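Adenosine deaminase (Burkholderia ambifaria, PDB 4GXW) binds zinc and is probably a purine deaminase of the adenosine and AMP deaminase family, perhaps acting on adenine. Local coordinates at residues 284-289 and 294-299; 79-84 and 160-165; 205-208 and 212-215; 139-144 and 150-155. All blocks are in the same frame, centred on the assembly; numbering follows the deposited sequence. Where two conformers were deposited one is given.

Contact 1: 284-289 and 294-299; sequences HPMRKM and LKIHPN
Met289 packs against Leu294 and Ile296 where the chain passes from a turn with helical backbone angles into strand 295-298 of the TIM-barrel fold of adenosine deaminases. CB of Met289 makes its closest side-chain contact, 3.7 Å from Ile296 CG2. It also lies 4.1 Å from Leu294 CD1. Next along the chain, CG also reaches Leu294 CD1. The side chain then bends at its last torsion (chi3 82°). This bend brings Met289 CE back against both branches, Leu294 CD1 and Ile296 CG2, each about 4.1 Å from it. The methionine therefore lies obliquely to the side chains of Leu294 and Ile296 and touches them with both its root and its end. Ile296 uses its two branches separately. Its CG2 meets Met289, while Ile296 CD1 extends to Met286 and lies 4.1 Å from Met286 CG in one of the two conformers modelled for that methionine. All four side chains are buried, and the surroundings complete the apolar packing. Met317 of helix 310-319 touches Met286 and Ile296, and Phe262 of strand 261-264 touches Met289 and Leu294. Within 284-289, Met286 N donates to His284 ND1, which ties the imidazole to the start of the turn. One backbone bond joins the two segments directly: Leu294 N donates to Met289 O over 3.2 Å, with an N-H...O angle of 152° and the donor tilted 32° from the carbonyl plane.

Contact 2: 79-84 and 160-165; sequences VLRALD and REQDPD
Arg81 of helix 77-87 and Glu161 form a salt bridge, with 3.2 Å between Arg81 NH2 and Glu161 OE1. The groups meet obliquely, their guanidinium and carboxylate planes turned 71° apart. Arg81 bends at chi2 (-64°), and its outer part then runs out toward the loop that holds Glu161. A second salt bridge joins Arg81 NH1 to Asp159. The loop follows strand 151-159 at its C-terminal end, the end of a TIM barrel where the active site lies. The contact spans from this loop to helix 77-87. Hydrogen bonds add to the ion pairs. A water accepts from Arg81 NE at 2.8 Å, at the edge of the guanidinium and in its plane, and donates to Glu161 OE1 at 3.1 Å. OE1 thus faces both NH2 and the water. Glu161 OE2 accepts from Arg190 N. Gln162 NE2 donates to Asp159 OD2, so Asp159 serves both Arg81 and Gln162. Looser contacts complete the set. The Gln162 and Arg81 side chains come from opposite directions, with Gln162 NE2 3.7 Å from Arg81 NH2. Tyr189 gives Arg81 a cation-pi contact.

Contact 3: 205-208 and 212-215; sequences DARA and RTTA
Thr213 presses its methyl group, CG2, against two neighbouring side chains of helix 200-208. Arg207 CG lies 3.8 Å from Thr213 CG2, and Ala206 CB lies 4.0 Å from the same methyl. Ala206 offers a short, blunt surface and its CB points toward the strand. Arg207 instead brings the aliphatic root of a long side chain, which crosses that of Thr213 at about a right angle. The torsion of Thr213 separates its two branches. CG2 is anti to the carbonyl carbon, while OG1 sits between the backbone N and the carbonyl carbon (chi1 74°). This puts CG2 against the helix and OG1 within bonding distance of a water. Helix 200-208 and strand 212-217 are the last two elements of a beta-alpha-beta unit that starts with strand 184-188, in the parallel sheet of the TIM barrel. The short turn between them places the end of the helix over the start of the strand. Ile185 of strand 184-188 touches both Ala206 and Thr213, and Val171 of helix 164-176 also packs on Ala206. Polar contact across the pair is indirect. The water accepts from Thr213 OG1 at 2.8 Å. It also accepts a weak bond from Arg207 NE at 2.8 Å. A bend at chi3 (82°) sets NE at this water. Thr213 N takes a further partner, Asp237 OD2, and Tyr203 touches the Thr213 side chain.

Contact 4: 139-144 and 150-155; sequences TGMRDA and IGARLI
Met141 reaches from helix 130-148 to strand 151-159 and ends against the strand backbone. Its CB does not point at the strand, but the outer part of the chain comes nearer. A bend at chi3 (71°) helps set the CE methyl over the main chain from Ala152 to Leu154. Met141 CE lies 3.5 Å from Ala152 O and 3.5 Å from Leu154 N, and 3.7 Å from Ala152 CB. The sulfur is turned to the next strand residue that faces the helix: Met141 SD is 4.0 Å from Leu154 CB. Met141 and Leu154 cross at about a right angle, with SD beside the root of the leucine. Ala152 and Leu154 both direct their CB atoms to the helix, whereas that of Arg153 between them points away. Arg153 turns its guanidinium back, and NH1 donates to Ala152 O from above the carbonyl plane. One turn further on, Ala144 faces Ile150. Ala144 CB meets Ile150 CG2 at 4.1 Å. A water bridges the backbones, donating to Met141 O and to Ile150 O, each at 2.8 Å. It gives two carbonyls a shared partner at the foot of the strand. The helix and strand segments run nearly antiparallel, at 169°, their axes 8.3 Å apart at closest approach, as expected for a helix returning to the next strand of a TIM barrel. Helix 91-106 flanks the pair: its Leu102 touches Ala144 and Ala152. Strand 110-117 lies alongside strand 151-159, and its Phe115 packs on Leu154.

The four contacts lie around one barrel, all outside the zinc site of His35, His37, His216 and Asp301. Contacts 3 and 4 reach the same parallel sheet, and their nearest atoms are about 4 Å apart without touching. Contact 4 is nested in the loop that contact 2 closes, and strand 151-159 leads from one to the other. In contact 1, strand 295-298 pairs with strand 261-264; its centre is 27 Å from those of contacts 2 and 4. The side chain of Glu161 in contact 2 is about 12 Å from the zinc ion. The side chains of Met286 (one of two conformers) and Leu154 are each about 13 Å from it. Strand 212-217, which starts in contact 3, carries the zinc ligand His216.

Contact 1: 284-289 and 294-299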
loop_
_atom_site.group_PDB
_atom_site.type_symbol
_atom_site.label_atom_id
_atom_site.label_comp_id
_atom_site.label_asym_id
_atom_site.label_seq_id
_atom_site.Cartn_x
_atom_site.Cartn_y
_atom_site.Cartn_z
ATOM N N HIS A 284 -4.346 -15.805 9.535
ATOM C CA HIS A 284 -3.806 -14.482 9.265
ATOM C C HIS A 284 -4.264 -13.508 10.351
ATOM O O HIS A 284 -5.458 -13.350 10.572
ATOM C CB HIS A 284 -4.311 -14.000 7.914
ATOM C CG HIS A 284 -3.466 -12.938 7.293
ATOM N ND1 HIS A 284 -3.124 -11.773 7.947
ATOM C CD2 HIS A 284 -2.908 -12.858 6.062
ATOM C CE1 HIS A 284 -2.388 -11.024 7.146
ATOM N NE2 HIS A 284 -2.241 -11.661 5.998
ATOM N N PRO A 285 -3.316 -12.844 11.030
ATOM C CA PRO A 285 -3.714 -11.926 12.106
ATOM C C PRO A 285 -4.648 -10.810 11.656
ATOM O O PRO A 285 -5.433 -10.313 12.469
ATOM C CB PRO A 285 -2.386 -11.334 12.579
ATOM C CG PRO A 285 -1.376 -12.370 12.247
ATOM C CD PRO A 285 -1.853 -13.023 10.967
ATOM N N MET A 286 -4.567 -10.405 10.389
ATOM C CA MET A 286 -5.467 -9.388 9.848
ATOM C C MET A 286 -6.931 -9.731 10.124
ATOM O O MET A 286 -7.740 -8.845 10.412
ATOM C CB MET A 286 -5.237 -9.215 8.340
ATOM C CG MET A 286 -6.161 -8.218 7.650
ATOM S SD MET A 286 -5.980 -8.225 5.848
ATOM C CE MET A 286 -6.635 -9.839 5.452
ATOM N N ARG A 287 -7.261 -11.016 10.058
ATOM C CA ARG A 287 -8.639 -11.464 10.240
ATOM C C ARG A 287 -9.204 -11.062 11.610
ATOM O O ARG A 287 -10.410 -10.817 11.742
ATOM C CB ARG A 287 -8.719 -12.987 10.053
ATOM C CG ARG A 287 -10.120 -13.565 9.985
ATOM C CD ARG A 287 -10.083 -15.092 10.049
ATOM N NE ARG A 287 -11.396 -15.663 9.772
ATOM C CZ ARG A 287 -11.767 -16.097 8.573
ATOM N NH1 ARG A 287 -12.982 -16.597 8.389
ATOM N NH2 ARG A 287 -10.909 -16.037 7.561
ATOM N N LYS A 288 -8.327 -10.983 12.606
ATOM C CA LYS A 288 -8.728 -10.721 13.988
ATOM C C LYS A 288 -8.697 -9.240 14.354
ATOM O O LYS A 288 -9.187 -8.860 15.410
ATOM C CB LYS A 288 -7.798 -11.449 14.966
ATOM C CG LYS A 288 -7.623 -12.941 14.756
ATOM C CD LYS A 288 -6.452 -13.440 15.605
ATOM C CE LYS A 288 -6.329 -14.958 15.610
ATOM N NZ LYS A 288 -5.644 -15.475 14.389
ATOM N N MET A 289 -8.088 -8.409 13.517
ATOM C CA MET A 289 -7.849 -7.023 13.926
ATOM C C MET A 289 -9.120 -6.182 14.206
ATOM O O MET A 289 -9.197 -5.508 15.238
ATOM C CB MET A 289 -6.860 -6.319 12.979
ATOM C CG MET A 289 -5.430 -6.865 13.100
ATOM S SD MET A 289 -4.318 -6.338 11.789
ATOM C CE MET A 289 -3.826 -4.708 12.346
ATOM N N LEU A 294 -9.651 -2.491 16.216
ATOM C CA LEU A 294 -8.744 -1.726 15.367
ATOM C C LEU A 294 -9.388 -1.360 14.043
ATOM O O LEU A 294 -10.152 -2.145 13.476
ATOM C CB LEU A 294 -7.462 -2.518 15.106
ATOM C CG LEU A 294 -6.730 -3.001 16.357
ATOM C CD1 LEU A 294 -5.541 -3.862 15.965
ATOM C CD2 LEU A 294 -6.271 -1.821 17.206
ATOM N N LYS A 295 -9.077 -0.161 13.558
ATOM C CA LYS A 295 -9.496 0.298 12.236
ATOM C C LYS A 295 -8.500 -0.166 11.195
ATOM O O LYS A 295 -7.352 0.283 11.205
ATOM C CB LYS A 295 -9.558 1.831 12.203
ATOM C CG LYS A 295 -10.653 2.447 13.049
ATOM C CD LYS A 295 -10.759 3.950 12.783
ATOM C CE LYS A 295 -11.957 4.572 13.489
ATOM N NZ LYS A 295 -12.165 5.989 13.063
ATOM N N ILE A 296 -8.921 -1.057 10.307
ATOM C CA ILE A 296 -8.063 -1.501 9.222
ATOM C C ILE A 296 -8.575 -1.012 7.873
ATOM O O ILE A 296 -9.744 -0.634 7.735
ATOM C CB ILE A 296 -7.850 -3.041 9.201
ATOM C CG1 ILE A 296 -9.117 -3.771 8.733
ATOM C CG2 ILE A 296 -7.377 -3.534 10.570
ATOM C CD1 ILE A 296 -8.940 -5.291 8.613
ATOM N N HIS A 297 -7.697 -1.056 6.880
ATOM C CA HIS A 297 -8.011 -0.608 5.534
ATOM C C HIS A 297 -7.176 -1.429 4.567
ATOM O O HIS A 297 -5.954 -1.429 4.670
ATOM C CB HIS A 297 -7.691 0.879 5.384
ATOM C CG HIS A 297 -7.894 1.389 3.995
ATOM N ND1 HIS A 297 -6.848 1.603 3.125
ATOM C CD2 HIS A 297 -9.026 1.702 3.320
ATOM C CE1 HIS A 297 -7.329 2.033 1.970
ATOM N NE2 HIS A 297 -8.646 2.097 2.059
ATOM N N PRO A 298 -7.826 -2.144 3.638
ATOM C CA PRO A 298 -7.099 -3.060 2.747
ATOM C C PRO A 298 -6.478 -2.360 1.537
ATOM O O PRO A 298 -7.041 -1.381 1.032
ATOM C CB PRO A 298 -8.188 -4.023 2.292
ATOM C CG PRO A 298 -9.413 -3.160 2.258
ATOM C CD PRO A 298 -9.282 -2.226 3.431
ATOM N N ASN A 299 -5.335 -2.880 1.081
ATOM C CA ASN A 299 -4.541 -2.259 0.036
ATOM C C ASN A 299 -3.802 -3.329 -0.758
ATOM O O ASN A 299 -3.735 -4.479 -0.323
ATOM C CB ASN A 299 -3.521 -1.310 0.666
ATOM C CG ASN A 299 -4.161 -0.091 1.269
ATOM O OD1 ASN A 299 -4.367 0.892 0.580
ATOM N ND2 ASN A 299 -4.479 -0.145 2.567
#

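Contact 2: 79-84 and 160-165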
loop_
_atom_site.group_PDB
_atom_site.type_symbol
_atom_site.label_atom_id
_atom_site.label_comp_id
_atom_site.label_asym_id
_atom_site.label_seq_id
_atom_site.Cartn_x
_atom_site.Cartn_y
_atom_site.Cartn_z
ATOM N N VAL A 79 13.003 -7.312 -6.710
ATOM C CA VAL A 79 12.552 -6.708 -7.957
ATOM C C VAL A 79 12.670 -5.190 -7.853
ATOM O O VAL A 79 13.120 -4.535 -8.798
ATOM C CB VAL A 79 11.094 -7.092 -8.290
ATOM C CG1 VAL A 79 10.659 -6.444 -9.602
ATOM C CG2 VAL A 79 10.949 -8.608 -8.360
ATOM N N LEU A 80 12.279 -4.647 -6.700
ATOM C CA LEU A 80 12.431 -3.223 -6.444
ATOM C C LEU A 80 13.897 -2.829 -6.550
ATOM O O LEU A 80 14.230 -1.796 -7.141
ATOM C CB LEU A 80 11.883 -2.845 -5.067
ATOM C CG LEU A 80 10.387 -2.520 -5.015
ATOM C CD1 LEU A 80 9.522 -3.733 -5.345
ATOM C CD2 LEU A 80 10.021 -1.943 -3.652
ATOM N N ARG A 81 14.778 -3.674 -6.008
ATOM C CA ARG A 81 16.215 -3.420 -6.046
ATOM C C ARG A 81 16.741 -3.407 -7.483
ATOM O O ARG A 81 17.571 -2.570 -7.839
ATOM C CB ARG A 81 16.973 -4.460 -5.215
ATOM C CG ARG A 81 16.688 -4.451 -3.716
ATOM C CD ARG A 81 17.136 -3.155 -3.057
ATOM N NE ARG A 81 17.013 -3.222 -1.599
ATOM C CZ ARG A 81 17.066 -2.159 -0.799
ATOM N NH1 ARG A 81 17.234 -0.950 -1.321
ATOM N NH2 ARG A 81 16.932 -2.305 0.517
ATOM N N ALA A 82 16.256 -4.338 -8.302
ATOM C CA ALA A 82 16.650 -4.395 -9.711
ATOM C C ALA A 82 16.183 -3.157 -10.487
ATOM O O ALA A 82 16.898 -2.657 -11.357
ATOM C CB ALA A 82 16.119 -5.666 -10.372
ATOM N N LEU A 83 14.982 -2.665 -10.169
ATOM C CA LEU A 83 14.478 -1.437 -10.787
ATOM C C LEU A 83 15.421 -0.261 -10.505
ATOM O O LEU A 83 15.822 0.454 -11.430
ATOM C CB LEU A 83 13.036 -1.147 -10.333
ATOM C CG LEU A 83 11.959 -1.914 -11.108
ATOM C CD1 LEU A 83 10.694 -2.052 -10.290
ATOM C CD2 LEU A 83 11.675 -1.186 -12.398
ATOM N N ASP A 84 15.800 -0.079 -9.239
ATOM C CA ASP A 84 16.724 0.999 -8.881
ATOM C C ASP A 84 18.080 0.856 -9.565
ATOM O O ASP A 84 18.639 1.826 -10.068
ATOM C CB ASP A 84 16.982 1.037 -7.364
ATOM C CG ASP A 84 15.881 1.727 -6.571
ATOM O OD1 ASP A 84 15.026 2.421 -7.142
ATOM O OD2 ASP A 84 15.891 1.574 -5.329
ATOM N N ARG A 160 15.040 1.089 5.287
ATOM C CA ARG A 160 15.546 0.788 6.625
ATOM C C ARG A 160 16.773 -0.119 6.631
ATOM O O ARG A 160 17.386 -0.326 7.676
ATOM C CB ARG A 160 14.440 0.213 7.514
ATOM C CG ARG A 160 14.103 -1.248 7.233
ATOM C CD ARG A 160 12.717 -1.618 7.781
ATOM N NE ARG A 160 12.611 -1.347 9.215
ATOM C CZ ARG A 160 11.481 -1.047 9.860
ATOM N NH1 ARG A 160 10.319 -1.008 9.215
ATOM N NH2 ARG A 160 11.526 -0.786 11.168
ATOM N N GLU A 161 17.139 -0.660 5.472
ATOM C CA GLU A 161 18.348 -1.473 5.373
ATOM C C GLU A 161 19.606 -0.624 5.276
ATOM O O GLU A 161 20.715 -1.140 5.414
ATOM C CB GLU A 161 18.246 -2.447 4.198
ATOM C CG GLU A 161 17.102 -3.447 4.368
ATOM C CD GLU A 161 16.947 -4.382 3.192
ATOM O OE1 GLU A 161 17.956 -4.656 2.501
ATOM O OE2 GLU A 161 15.811 -4.836 2.941
ATOM N N GLN A 162 19.436 0.675 5.054
ATOM C CA GLN A 162 20.561 1.602 5.029
ATOM C C GLN A 162 20.657 2.361 6.347
ATOM O O GLN A 162 19.762 2.284 7.193
ATOM C CB GLN A 162 20.464 2.559 3.828
ATOM C CG GLN A 162 20.004 1.922 2.493
ATOM C CD GLN A 162 20.641 0.573 2.156
ATOM O OE1 GLN A 162 21.813 0.322 2.459
ATOM N NE2 GLN A 162 19.870 -0.296 1.497
ATOM N N ASP A 163 21.769 3.071 6.524
ATOM C CA ASP A 163 22.063 3.807 7.756
ATOM C C ASP A 163 21.006 4.879 8.057
ATOM O O ASP A 163 20.426 5.461 7.133
ATOM C CB ASP A 163 23.437 4.470 7.605
ATOM C CG ASP A 163 23.986 5.016 8.909
ATOM O OD1 ASP A 163 23.654 6.168 9.265
ATOM O OD2 ASP A 163 24.776 4.303 9.572
ATOM N N PRO A 164 20.742 5.146 9.349
ATOM C CA PRO A 164 19.793 6.217 9.696
ATOM C C PRO A 164 20.166 7.599 9.142
ATOM O O PRO A 164 19.264 8.428 9.001
ATOM C CB PRO A 164 19.769 6.203 11.236
ATOM C CG PRO A 164 20.871 5.268 11.666
ATOM C CD PRO A 164 21.124 4.336 10.518
ATOM N N ASP A 165 21.438 7.839 8.822
ATOM C CA ASP A 165 21.820 9.082 8.145
ATOM C C ASP A 165 21.120 9.275 6.801
ATOM O O ASP A 165 20.840 10.407 6.396
ATOM C CB ASP A 165 23.330 9.144 7.903
ATOM C CG ASP A 165 24.113 9.451 9.149
ATOM O OD1 ASP A 165 23.506 9.891 10.143
ATOM O OD2 ASP A 165 25.345 9.266 9.119
HETATM O O HOH W 1 16.610 -5.564 -0.155
#

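Contact 3: 205-208 and 212-215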
loop_
_atom_site.group_PDB
_atom_site.type_symbol
_atom_site.label_atom_id
_atom_site.label_comp_id
_atom_site.label_asym_id
_atom_site.label_seq_id
_atom_site.Cartn_x
_atom_site.Cartn_y
_atom_site.Cartn_z
ATOM N N ASP A 205 12.710 14.905 12.716
ATOM C CA ASP A 205 12.907 15.962 11.736
ATOM C C ASP A 205 11.682 16.117 10.835
ATOM O O ASP A 205 11.299 17.242 10.513
ATOM C CB ASP A 205 14.146 15.685 10.873
ATOM C CG ASP A 205 15.450 15.872 11.622
ATOM O OD1 ASP A 205 15.446 16.278 12.801
ATOM O OD2 ASP A 205 16.501 15.629 10.995
ATOM N N ALA A 206 11.069 15.011 10.420
ATOM C CA ALA A 206 9.909 15.094 9.529
ATOM C C ALA A 206 8.756 15.813 10.208
ATOM O O ALA A 206 8.136 16.703 9.616
ATOM C CB ALA A 206 9.483 13.707 9.076
ATOM N N ARG A 207 8.501 15.443 11.462
ATOM C CA ARG A 207 7.411 16.042 12.214
ATOM C C ARG A 207 7.706 17.516 12.484
ATOM O O ARG A 207 6.816 18.359 12.373
ATOM C CB ARG A 207 7.124 15.267 13.500
ATOM C CG ARG A 207 6.596 13.863 13.209
ATOM C CD ARG A 207 6.042 13.178 14.445
ATOM N NE ARG A 207 4.664 13.597 14.721
ATOM C CZ ARG A 207 4.242 14.110 15.874
ATOM N NH1 ARG A 207 5.076 14.284 16.892
ATOM N NH2 ARG A 207 2.966 14.450 16.014
ATOM N N ALA A 208 8.960 17.842 12.795
ATOM C CA ALA A 208 9.328 19.244 13.030
ATOM C C ALA A 208 9.177 20.088 11.764
ATOM O O ALA A 208 8.995 21.306 11.829
ATOM C CB ALA A 208 10.756 19.349 13.565
ATOM N N ARG A 212 3.502 14.628 7.866
ATOM C CA ARG A 212 2.907 13.454 8.500
ATOM C C ARG A 212 3.866 12.280 8.381
ATOM O O ARG A 212 4.822 12.325 7.589
ATOM C CB ARG A 212 1.566 13.110 7.864
ATOM C CG ARG A 212 0.462 14.103 8.207
ATOM C CD ARG A 212 -0.752 13.727 7.428
ATOM N NE ARG A 212 -2.018 14.319 7.839
ATOM C CZ ARG A 212 -2.690 15.201 7.109
ATOM N NH1 ARG A 212 -2.197 15.622 5.954
ATOM N NH2 ARG A 212 -3.850 15.676 7.542
ATOM N N THR A 213 3.654 11.247 9.191
ATOM C CA THR A 213 4.510 10.079 9.138
ATOM C C THR A 213 3.709 8.791 9.278
ATOM O O THR A 213 2.663 8.741 9.929
ATOM C CB THR A 213 5.645 10.103 10.217
ATOM O OG1 THR A 213 5.112 9.828 11.508
ATOM C CG2 THR A 213 6.418 11.422 10.250
ATOM N N THR A 214 4.242 7.749 8.666
ATOM C CA THR A 214 3.710 6.400 8.787
ATOM C C THR A 214 4.901 5.448 8.886
ATOM O O THR A 214 6.048 5.869 8.711
ATOM C CB THR A 214 2.769 6.033 7.609
ATOM O OG1 THR A 214 2.156 4.758 7.857
ATOM C CG2 THR A 214 3.518 6.009 6.284
ATOM N N ALA A 215 4.653 4.182 9.192
ATOM C CA ALA A 215 5.742 3.209 9.311
ATOM C C ALA A 215 5.260 1.786 9.129
ATOM O O ALA A 215 4.235 1.408 9.698
ATOM C CB ALA A 215 6.429 3.337 10.680
HETATM O O HOH W 2 3.662 11.895 12.740
#

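Contact 4: 139-144 and 150-155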
loop_
_atom_site.group_PDB
_atom_site.type_symbol
_atom_site.label_atom_id
_atom_site.label_comp_id
_atom_site.label_asym_id
_atom_site.label_seq_id
_atom_site.Cartn_x
_atom_site.Cartn_y
_atom_site.Cartn_z
ATOM N N THR A 139 5.030 15.460 -11.691
ATOM C CA THR A 139 4.457 15.656 -13.018
ATOM C C THR A 139 3.526 14.505 -13.380
ATOM O O THR A 139 2.426 14.723 -13.905
ATOM C CB THR A 139 5.545 15.782 -14.086
ATOM O OG1 THR A 139 6.314 16.965 -13.828
ATOM C CG2 THR A 139 4.938 15.887 -15.477
ATOM N N GLY A 140 3.963 13.281 -13.093
ATOM C CA GLY A 140 3.137 12.114 -13.351
ATOM C C GLY A 140 1.839 12.193 -12.563
ATOM O O GLY A 140 0.768 11.881 -13.096
ATOM N N MET A 141 1.931 12.616 -11.305
ATOM C CA MET A 141 0.745 12.812 -10.466
ATOM C C MET A 141 -0.198 13.861 -11.038
ATOM O O MET A 141 -1.404 13.630 -11.130
ATOM C CB MET A 141 1.156 13.202 -9.044
ATOM C CG MET A 141 1.972 12.120 -8.361
ATOM S SD MET A 141 2.768 12.672 -6.848
ATOM C CE MET A 141 1.374 12.830 -5.749
ATOM N N ARG A 142 0.345 15.001 -11.446
ATOM C CA ARG A 142 -0.491 16.079 -11.964
ATOM C C ARG A 142 -1.137 15.685 -13.288
ATOM O O ARG A 142 -2.317 15.971 -13.517
ATOM C CB ARG A 142 0.322 17.372 -12.079
ATOM C CG ARG A 142 0.643 17.969 -10.720
ATOM C CD ARG A 142 1.593 19.154 -10.775
ATOM N NE ARG A 142 1.946 19.595 -9.427
ATOM C CZ ARG A 142 2.913 20.461 -9.149
ATOM N NH1 ARG A 142 3.631 21.004 -10.128
ATOM N NH2 ARG A 142 3.161 20.776 -7.886
ATOM N N ASP A 143 -0.387 14.979 -14.133
ATOM C CA ASP A 143 -0.933 14.465 -15.391
ATOM C C ASP A 143 -2.065 13.461 -15.156
ATOM O O ASP A 143 -3.065 13.468 -15.872
ATOM C CB ASP A 143 0.149 13.798 -16.255
ATOM C CG ASP A 143 1.144 14.784 -16.834
ATOM O OD1 ASP A 143 0.890 16.005 -16.798
ATOM O OD2 ASP A 143 2.184 14.320 -17.350
ATOM N N ALA A 144 -1.909 12.601 -14.150
ATOM C CA ALA A 144 -2.937 11.601 -13.849
ATOM C C ALA A 144 -4.191 12.248 -13.265
ATOM O O ALA A 144 -5.310 11.793 -13.536
ATOM C CB ALA A 144 -2.398 10.537 -12.903
ATOM N N ILE A 150 -7.954 11.315 -10.637
ATOM C CA ILE A 150 -7.521 10.712 -9.384
ATOM C C ILE A 150 -6.579 11.649 -8.635
ATOM O O ILE A 150 -5.651 12.205 -9.233
ATOM C CB ILE A 150 -6.839 9.337 -9.622
ATOM C CG1 ILE A 150 -6.420 8.684 -8.306
ATOM C CG2 ILE A 150 -5.637 9.451 -10.585
ATOM C CD1 ILE A 150 -5.906 7.252 -8.484
ATOM N N GLY A 151 -6.834 11.842 -7.344
ATOM C CA GLY A 151 -5.944 12.633 -6.504
ATOM C C GLY A 151 -4.860 11.755 -5.915
ATOM O O GLY A 151 -5.023 10.534 -5.808
ATOM N N ALA A 152 -3.738 12.352 -5.522
ATOM C CA ALA A 152 -2.632 11.544 -5.013
ATOM C C ALA A 152 -1.710 12.314 -4.086
ATOM O O ALA A 152 -1.617 13.546 -4.166
ATOM C CB ALA A 152 -1.826 10.943 -6.174
ATOM N N ARG A 153 -1.044 11.581 -3.195
ATOM C CA ARG A 153 0.086 12.111 -2.437
ATOM C C ARG A 153 1.275 11.175 -2.571
ATOM O O ARG A 153 1.112 9.953 -2.670
ATOM C CB ARG A 153 -0.253 12.266 -0.953
ATOM C CG ARG A 153 -1.446 13.159 -0.654
ATOM C CD ARG A 153 -1.161 14.613 -0.999
ATOM N NE ARG A 153 -2.284 15.483 -0.648
ATOM C CZ ARG A 153 -3.357 15.673 -1.413
ATOM N NH1 ARG A 153 -3.468 15.064 -2.588
ATOM N NH2 ARG A 153 -4.324 16.483 -1.001
ATOM N N LEU A 154 2.466 11.761 -2.551
ATOM C CA LEU A 154 3.724 11.026 -2.578
ATOM C C LEU A 154 4.291 10.942 -1.166
ATOM O O LEU A 154 4.323 11.940 -0.440
ATOM C CB LEU A 154 4.719 11.747 -3.483
ATOM C CG LEU A 154 6.128 11.162 -3.595
ATOM C CD1 LEU A 154 6.055 9.735 -4.130
ATOM C CD2 LEU A 154 6.976 12.045 -4.502
ATOM N N ILE A 155 4.743 9.749 -0.790
ATOM C CA ILE A 155 5.302 9.497 0.533
ATOM C C ILE A 155 6.716 8.945 0.363
ATOM O O ILE A 155 6.918 7.732 0.243
ATOM C CB ILE A 155 4.421 8.522 1.352
ATOM C CG1 ILE A 155 2.980 9.040 1.446
ATOM C CG2 ILE A 155 5.008 8.301 2.748
ATOM C CD1 ILE A 155 2.011 8.060 2.120
HETATM O O HOH W 3 -2.879 12.531 -9.002
#